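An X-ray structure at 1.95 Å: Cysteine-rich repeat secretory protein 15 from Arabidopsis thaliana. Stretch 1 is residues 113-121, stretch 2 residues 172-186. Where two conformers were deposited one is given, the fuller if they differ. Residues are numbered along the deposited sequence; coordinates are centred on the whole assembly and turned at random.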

# COMPACT_ATOMS: atom_id res chain seq x y z
N ASP A 113 -15.12 1.13 -9.24
CA ASP A 113 -14.13 2.04 -9.73
C ASP A 113 -13.68 2.93 -8.57
O ASP A 113 -14.28 3.95 -8.31
CB ASP A 113 -14.68 2.87 -10.89
CG ASP A 113 -13.68 3.88 -11.44
OD1 ASP A 113 -12.52 3.85 -10.99
OD2 ASP A 113 -14.08 4.67 -12.30
N PHE A 114 -12.60 2.51 -7.91
CA PHE A 114 -12.02 3.22 -6.77
C PHE A 114 -10.87 4.14 -7.20
O PHE A 114 -10.31 4.86 -6.37
CB PHE A 114 -11.50 2.21 -5.75
CG PHE A 114 -10.26 1.48 -6.22
CD1 PHE A 114 -10.36 0.32 -6.96
CD2 PHE A 114 -9.00 1.97 -5.92
CE1 PHE A 114 -9.22 -0.35 -7.39
CE2 PHE A 114 -7.86 1.31 -6.36
CZ PHE A 114 -7.97 0.15 -7.09
N LEU A 115 -10.49 4.08 -8.49
CA LEU A 115 -9.28 4.74 -8.99
C LEU A 115 -9.40 6.26 -8.83
O LEU A 115 -10.36 6.84 -9.27
CB LEU A 115 -9.05 4.37 -10.46
CG LEU A 115 -8.62 2.93 -10.71
CD1 LEU A 115 -8.50 2.65 -12.21
CD2 LEU A 115 -7.32 2.62 -9.99
N GLY A 116 -8.42 6.87 -8.15
CA GLY A 116 -8.32 8.33 -8.05
C GLY A 116 -9.07 8.92 -6.87
O GLY A 116 -8.89 10.09 -6.56
N LYS A 117 -9.94 8.14 -6.21
CA LYS A 117 -10.83 8.67 -5.17
C LYS A 117 -10.12 8.58 -3.82
O LYS A 117 -9.51 7.56 -3.51
CB LYS A 117 -12.15 7.91 -5.10
CG LYS A 117 -13.11 8.11 -6.28
CD LYS A 117 -14.28 7.13 -6.23
CE LYS A 117 -15.39 7.45 -7.21
NZ LYS A 117 -14.96 7.21 -8.60
N PRO A 118 -10.22 9.63 -2.97
CA PRO A 118 -9.61 9.59 -1.64
C PRO A 118 -10.26 8.49 -0.79
O PRO A 118 -11.47 8.26 -0.89
CB PRO A 118 -9.87 10.97 -1.01
CG PRO A 118 -10.79 11.71 -1.96
CD PRO A 118 -10.96 10.87 -3.22
N ASP A 119 -9.43 7.81 0.00
CA ASP A 119 -9.86 6.74 0.89
C ASP A 119 -8.79 6.56 1.98
O ASP A 119 -7.68 6.07 1.72
CB ASP A 119 -10.10 5.45 0.11
CG ASP A 119 -10.71 4.34 0.94
OD1 ASP A 119 -10.81 4.53 2.17
OD2 ASP A 119 -11.09 3.31 0.36
N THR A 120 -9.15 6.95 3.21
CA THR A 120 -8.21 6.94 4.31
C THR A 120 -8.55 5.82 5.30
O THR A 120 -8.06 5.85 6.42
CB THR A 120 -8.23 8.30 5.03
OG1 THR A 120 -9.50 8.46 5.65
CG2 THR A 120 -7.99 9.46 4.09
N SER A 121 -9.37 4.84 4.91
CA SER A 121 -9.74 3.78 5.84
C SER A 121 -8.49 2.97 6.18
O SER A 121 -7.60 2.83 5.36
CB SER A 121 -10.86 2.90 5.33
OG SER A 121 -10.82 2.78 3.93
N GLY A 172 0.07 6.08 -6.42
CA GLY A 172 0.23 7.01 -7.54
C GLY A 172 -1.08 7.45 -8.19
O GLY A 172 -1.01 8.24 -9.11
N ASP A 173 -2.24 6.97 -7.72
CA ASP A 173 -3.55 7.39 -8.24
C ASP A 173 -4.07 8.64 -7.52
O ASP A 173 -5.07 9.21 -7.95
CB ASP A 173 -4.58 6.24 -8.19
CG ASP A 173 -5.06 5.82 -6.80
OD1 ASP A 173 -4.23 5.78 -5.88
OD2 ASP A 173 -6.25 5.47 -6.67
N LEU A 174 -3.38 9.12 -6.48
CA LEU A 174 -3.84 10.26 -5.68
C LEU A 174 -3.29 11.57 -6.22
O LEU A 174 -2.15 11.65 -6.63
CB LEU A 174 -3.36 10.08 -4.23
CG LEU A 174 -4.06 9.02 -3.38
CD1 LEU A 174 -3.65 9.19 -1.93
CD2 LEU A 174 -5.57 9.11 -3.51
N SER A 175 -4.10 12.62 -6.15
CA SER A 175 -3.66 13.98 -6.37
C SER A 175 -2.75 14.39 -5.21
O SER A 175 -2.82 13.78 -4.14
CB SER A 175 -4.83 14.92 -6.49
OG SER A 175 -5.45 15.11 -5.22
N PRO A 176 -1.89 15.42 -5.38
CA PRO A 176 -1.09 15.98 -4.29
C PRO A 176 -1.87 16.32 -3.01
O PRO A 176 -1.43 15.98 -1.91
CB PRO A 176 -0.54 17.28 -4.88
CG PRO A 176 -0.44 16.98 -6.36
CD PRO A 176 -1.62 16.10 -6.66
N SER A 177 -2.99 17.03 -3.15
CA SER A 177 -3.83 17.42 -2.03
C SER A 177 -4.31 16.18 -1.28
O SER A 177 -4.29 16.13 -0.04
CB SER A 177 -4.99 18.25 -2.50
OG SER A 177 -4.55 19.30 -3.35
N ASP A 178 -4.74 15.17 -2.04
CA ASP A 178 -5.29 13.94 -1.47
C ASP A 178 -4.18 13.11 -0.81
O ASP A 178 -4.41 12.47 0.17
CB ASP A 178 -6.07 13.14 -2.51
CG ASP A 178 -7.45 13.71 -2.83
OD1 ASP A 178 -8.01 14.46 -1.99
OD2 ASP A 178 -7.97 13.37 -3.91
N CYS A 179 -2.98 13.11 -1.40
CA CYS A 179 -1.82 12.45 -0.81
C CYS A 179 -1.51 13.06 0.56
O CYS A 179 -1.35 12.33 1.53
CB CYS A 179 -0.61 12.53 -1.74
SG CYS A 179 0.93 11.95 -0.98
N THR A 180 -1.49 14.40 0.65
CA THR A 180 -1.23 15.12 1.92
C THR A 180 -2.24 14.69 2.99
O THR A 180 -1.87 14.38 4.11
CB THR A 180 -1.23 16.65 1.71
OG1 THR A 180 -0.21 16.95 0.77
CG2 THR A 180 -0.99 17.45 2.97
N ALA A 181 -3.53 14.68 2.62
CA ALA A 181 -4.64 14.32 3.53
C ALA A 181 -4.53 12.85 3.96
O ALA A 181 -4.77 12.53 5.12
CB ALA A 181 -5.96 14.61 2.86
N CYS A 182 -4.15 11.97 3.02
CA CYS A 182 -4.03 10.56 3.32
C CYS A 182 -2.90 10.35 4.35
O CYS A 182 -3.08 9.63 5.33
CB CYS A 182 -3.77 9.77 2.04
SG CYS A 182 -3.90 7.97 2.24
N LEU A 183 -1.75 10.98 4.11
CA LEU A 183 -0.59 10.82 5.01
C LEU A 183 -0.88 11.48 6.36
O LEU A 183 -0.49 10.95 7.38
CB LEU A 183 0.67 11.39 4.36
CG LEU A 183 1.21 10.54 3.21
CD1 LEU A 183 2.40 11.20 2.55
CD2 LEU A 183 1.57 9.15 3.70
N ALA A 184 -1.59 12.61 6.35
CA ALA A 184 -2.02 13.27 7.59
C ALA A 184 -2.81 12.29 8.45
O ALA A 184 -2.57 12.17 9.63
CB ALA A 184 -2.82 14.52 7.30
N GLU A 185 -3.73 11.54 7.83
CA GLU A 185 -4.50 10.54 8.55
C GLU A 185 -3.60 9.40 9.03
O GLU A 185 -3.82 8.88 10.11
CB GLU A 185 -5.65 10.03 7.67
CG GLU A 185 -6.53 8.99 8.34
CD GLU A 185 -7.43 9.53 9.45
OE1 GLU A 185 -7.45 10.76 9.64
OE2 GLU A 185 -8.11 8.71 10.10
N SER A 186 -2.63 8.96 8.22
CA SER A 186 -1.69 7.89 8.60
C SER A 186 -0.97 8.23 9.91
O SER A 186 -0.85 7.41 10.80
CB SER A 186 -0.65 7.67 7.55
OG SER A 186 -1.05 6.63 6.69
O HOH W 1 -6.96 11.80 -5.71

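A loop with no regular secondary structure can be fastened to the start of a helix by very few polar contacts, provided that the backbone is shaped to present them. Residues 113-121 of this cysteine-rich repeat protein illustrate the principle. The loop prepares itself first: D113 accepts a bond from its own neighbourhood, L115 N to D113 OD1 at 3.2 Å, and F114 opens a type II turn that ends at K117. L115 lends little area to the contact, but the turn that contains it leaves the amide of G116 free to point across. G116 N donates to D173 OD2 at 3.0 Å, nearly linear at 171°, the sole direct hydrogen bond between the stretches. D173 reaches it with its CA-to-CB bond toward the loop and chi1 in p. Glycine suits this position because its phi is positive (89°), and its CA also approaches D173 O at 3.4 Å in a CA-H...O contact.

The carbonyl of G116 is used as well. One water donates to G116 O (2.7 Å) and to D178 OD2 (2.6 Å) while accepting from S175 N (3.0 Å), tying the turn to the helix start. There S175 is the N-cap, its OG accepting from D178 N at 3.3 Å, so D178 serves both the cap and the bridge.

From the end of the turn onward the direct contacts are van der Waals ones. The CA-to-CB bond of K117 points away from the other stretch, and K117 O lies 4.2 Å from L174 CD2. P118 CG lies 3.8 Å from D178 OD2; proline's restricted phi (-63° here) suits this extended segment. The CA-to-CB bond of D119 also points away, and D119 OD1 accepts from S121 N at 3.1 Å. T120 turns back toward the helix, offering carbon to carbon: its CB lies 3.8 Å from E185 CG, and its CG2 is 4.2 Å from C182 CA. Altogether 421 Å² is buried, counting both sides, with D173, T120 and G116 contributing most.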